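Local atomic coordinates of hypothetical protein YHBO (Escherichia coli, PDB entry 1OI4), a protein that repairs methylglyoxal- and glyoxal-glycated proteins and nucleotides, removing the Maillard adducts and releasing lactate or glycolate. Residues A[138-146]-A[168-176]. Numbering follows the deposited sequence.
Sequences RGRKLTAVK and KDQLVTSRT
Leu171 CD1 sits over the centre of one face of the Arg140 guanidinium, 3.1 Å above its plane, a leucine offering a methyl for that flat surface, while Gln170 OE1 lies at the edge. NH1 and NH2 both grip that single oxygen end-on, NH2 to OE1 at 2.8 Å. The amide is turned 44° from the guanidinium; both nitrogens reach OE1 from the same face of the amide plane, with OE1 itself in the guanidinium plane. Glutamine suits the place because its NE2 donates to the backbone oxygens of Val115 and Lys119. Lys168 NZ comes obliquely to within 3.5 Å of Arg140 NE, a pairing of like charges that the salt bridge from NE to Asp167 probably offsets. Were Arg140 an alanine, Gln170 OE1 would probably lose both these donors and Leu171 the flat group it packs on. In this flavodoxin-like alpha/beta fold of the DJ-1/PfpI family, 168-176 carries a strand of the central sheet; the touching part of 138-146 runs alongside in nearly the same direction, 12° apart, with no backbone-to-backbone hydrogen bond between them. Threonine supplies a hydroxyl instead: with OG1 between the backbone N and the carbonyl carbon (chi1 54°), Thr173 accepts from Thr143 N at 2.8 Å, and a water joins this OG1 to Lys141 O. Thr143 OG1, bonded to Tyr160 O, touches Arg175 CG, whose guanidinium reaches Asp161; Val145 CB packs on Arg175 O, near Cys125, the probable nucleophile.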
loop_
_atom_site.group_PDB
_atom_site.type_symbol
_atom_site.label_atom_id
_atom_site.label_comp_id
_atom_site.label_asym_id
_atom_site.label_seq_id
_atom_site.Cartn_x
_atom_site.Cartn_y
_atom_site.Cartn_z
ATOM N N ARG A 138 -18.312 0.804 -1.182
ATOM C CA ARG A 138 -19.023 0.930 -2.446
ATOM C C ARG A 138 -20.184 1.899 -2.258
ATOM O O ARG A 138 -21.015 1.720 -1.369
ATOM C CB ARG A 138 -19.533 -0.437 -2.909
ATOM C CG ARG A 138 -20.201 -0.429 -4.278
ATOM C CD ARG A 138 -20.288 -1.850 -4.829
ATOM N NE ARG A 138 -18.962 -2.426 -5.065
ATOM C CZ ARG A 138 -18.217 -2.182 -6.141
ATOM N NH1 ARG A 138 -18.661 -1.373 -7.096
ATOM N NH2 ARG A 138 -17.023 -2.748 -6.262
ATOM N N GLY A 139 -20.213 2.943 -3.083
ATOM C CA GLY A 139 -21.274 3.934 -2.994
ATOM C C GLY A 139 -21.045 5.029 -1.961
ATOM O O GLY A 139 -21.838 5.970 -1.869
ATOM N N ARG A 140 -19.966 4.923 -1.190
ATOM C CA ARG A 140 -19.673 5.923 -0.168
ATOM C C ARG A 140 -18.643 6.955 -0.619
ATOM O O ARG A 140 -17.778 6.675 -1.457
ATOM C CB ARG A 140 -19.208 5.234 1.118
ATOM C CG ARG A 140 -20.186 4.165 1.592
ATOM C CD ARG A 140 -19.967 3.776 3.040
ATOM N NE ARG A 140 -20.201 4.899 3.943
ATOM C CZ ARG A 140 -20.360 4.774 5.256
ATOM N NH1 ARG A 140 -20.317 3.574 5.820
ATOM N NH2 ARG A 140 -20.548 5.848 6.006
ATOM N N LYS A 141 -18.741 8.153 -0.050
ATOM C CA LYS A 141 -17.846 9.244 -0.409
ATOM C C LYS A 141 -16.589 9.314 0.444
ATOM O O LYS A 141 -16.651 9.268 1.668
ATOM C CB LYS A 141 -18.585 10.582 -0.307
ATOM C CG LYS A 141 -19.899 10.636 -1.074
ATOM C CD LYS A 141 -20.570 11.985 -0.907
ATOM C CE LYS A 141 -21.913 12.021 -1.616
ATOM N NZ LYS A 141 -22.580 13.346 -1.475
ATOM N N LEU A 142 -15.446 9.438 -0.213
ATOM C CA LEU A 142 -14.185 9.550 0.497
ATOM C C LEU A 142 -13.053 9.982 -0.416
ATOM O O LEU A 142 -13.223 10.109 -1.632
ATOM C CB LEU A 142 -13.832 8.224 1.181
ATOM C CG LEU A 142 -13.953 6.922 0.394
ATOM C CD1 LEU A 142 -13.111 7.001 -0.862
ATOM C CD2 LEU A 142 -13.509 5.763 1.270
ATOM N N THR A 143 -11.900 10.226 0.186
ATOM C CA THR A 143 -10.725 10.619 -0.562
ATOM C C THR A 143 -9.588 9.729 -0.086
ATOM O O THR A 143 -9.787 8.887 0.795
ATOM C CB THR A 143 -10.377 12.103 -0.322
ATOM O OG1 THR A 143 -9.418 12.525 -1.297
ATOM C CG2 THR A 143 -9.801 12.304 1.075
ATOM N N ALA A 144 -8.407 9.912 -0.665
ATOM C CA ALA A 144 -7.235 9.119 -0.302
ATOM C C ALA A 144 -6.014 9.623 -1.060
ATOM O O ALA A 144 -6.129 10.496 -1.913
ATOM C CB ALA A 144 -7.475 7.638 -0.626
ATOM N N VAL A 145 -4.853 9.050 -0.749
ATOM C CA VAL A 145 -3.593 9.431 -1.372
ATOM C C VAL A 145 -3.545 8.985 -2.838
ATOM O O VAL A 145 -4.056 7.924 -3.197
ATOM C CB VAL A 145 -2.404 8.833 -0.575
ATOM C CG1 VAL A 145 -2.336 7.332 -0.788
ATOM C CG2 VAL A 145 -1.102 9.524 -0.960
ATOM N N LYS A 146 -2.920 9.804 -3.676
ATOM C CA LYS A 146 -2.830 9.557 -5.111
ATOM C C LYS A 146 -2.661 8.129 -5.633
ATOM O O LYS A 146 -3.476 7.663 -6.425
ATOM C CB LYS A 146 -1.740 10.440 -5.731
ATOM C CG LYS A 146 -2.245 11.801 -6.201
ATOM C CD LYS A 146 -1.338 12.393 -7.274
ATOM C CE LYS A 146 -0.662 13.673 -6.809
ATOM N NZ LYS A 146 0.216 13.462 -5.625
ATOM N N LYS A 168 -21.793 10.412 5.596
ATOM C CA LYS A 168 -22.853 10.111 6.555
ATOM C C LYS A 168 -22.420 10.328 7.992
ATOM O O LYS A 168 -22.800 9.565 8.879
ATOM C CB LYS A 168 -23.313 8.661 6.405
ATOM C CG LYS A 168 -23.756 8.285 5.009
ATOM C CD LYS A 168 -24.293 6.863 4.972
ATOM C CE LYS A 168 -24.466 6.387 3.541
ATOM N NZ LYS A 168 -23.156 6.330 2.825
ATOM N N ASP A 169 -21.629 11.367 8.227
ATOM C CA ASP A 169 -21.150 11.658 9.574
ATOM C C ASP A 169 -20.522 10.442 10.238
ATOM O O ASP A 169 -20.702 10.225 11.435
ATOM C CB ASP A 169 -22.291 12.156 10.455
ATOM C CG ASP A 169 -22.722 13.553 10.107
ATOM O OD1 ASP A 169 -21.835 14.401 9.868
ATOM O OD2 ASP A 169 -23.944 13.805 10.087
ATOM N N GLN A 170 -19.802 9.639 9.464
ATOM C CA GLN A 170 -19.147 8.460 10.018
ATOM C C GLN A 170 -17.737 8.291 9.473
ATOM O O GLN A 170 -16.770 8.260 10.232
ATOM C CB GLN A 170 -19.946 7.185 9.714
ATOM C CG GLN A 170 -19.185 5.921 10.085
ATOM C CD GLN A 170 -19.841 4.651 9.591
ATOM O OE1 GLN A 170 -20.506 4.639 8.554
ATOM N NE2 GLN A 170 -19.636 3.560 10.323
ATOM N N LEU A 171 -17.627 8.172 8.156
ATOM C CA LEU A 171 -16.330 7.984 7.526
ATOM C C LEU A 171 -15.630 9.296 7.233
ATOM O O LEU A 171 -16.110 10.108 6.442
ATOM C CB LEU A 171 -16.477 7.204 6.221
ATOM C CG LEU A 171 -17.116 5.817 6.277
ATOM C CD1 LEU A 171 -17.185 5.259 4.862
ATOM C CD2 LEU A 171 -16.309 4.891 7.180
ATOM N N VAL A 172 -14.488 9.495 7.878
ATOM C CA VAL A 172 -13.696 10.692 7.669
ATOM C C VAL A 172 -12.409 10.276 6.972
ATOM O O VAL A 172 -11.658 9.453 7.490
ATOM C CB VAL A 172 -13.347 11.366 9.007
ATOM C CG1 VAL A 172 -12.507 12.618 8.760
ATOM C CG2 VAL A 172 -14.624 11.715 9.757
ATOM N N THR A 173 -12.164 10.824 5.789
ATOM C CA THR A 173 -10.945 10.502 5.054
ATOM C C THR A 173 -10.219 11.747 4.566
ATOM O O THR A 173 -10.835 12.781 4.287
ATOM C CB THR A 173 -11.222 9.586 3.838
ATOM O OG1 THR A 173 -12.230 10.170 3.005
ATOM C CG2 THR A 173 -11.667 8.210 4.299
ATOM N N SER A 174 -8.898 11.637 4.490
ATOM C CA SER A 174 -8.040 12.719 4.026
ATOM C C SER A 174 -6.940 12.121 3.154
ATOM O O SER A 174 -6.751 10.902 3.140
ATOM C CB SER A 174 -7.445 13.476 5.210
ATOM O OG SER A 174 -8.458 14.205 5.882
ATOM N N ARG A 175 -6.203 12.981 2.456
ATOM C CA ARG A 175 -5.169 12.535 1.521
ATOM C C ARG A 175 -3.738 12.414 2.024
ATOM O O ARG A 175 -3.088 11.396 1.798
ATOM C CB ARG A 175 -5.164 13.462 0.299
ATOM C CG ARG A 175 -6.533 13.685 -0.321
ATOM C CD ARG A 175 -6.542 14.935 -1.199
ATOM N NE ARG A 175 -6.230 16.134 -0.421
ATOM C CZ ARG A 175 -6.374 17.380 -0.864
ATOM N NH1 ARG A 175 -6.828 17.607 -2.092
ATOM N NH2 ARG A 175 -6.070 18.405 -0.072
ATOM N N THR A 176 -3.247 13.458 2.687
ATOM C CA THR A 176 -1.865 13.486 3.161
ATOM C C THR A 176 -1.713 14.182 4.514
ATOM O O THR A 176 -2.682 14.704 5.066
ATOM C CB THR A 176 -0.989 14.253 2.162
ATOM O OG1 THR A 176 -1.285 15.655 2.264
ATOM C CG2 THR A 176 -1.280 13.798 0.732
HETATM O O HOH W 1 -14.972 9.735 3.802
#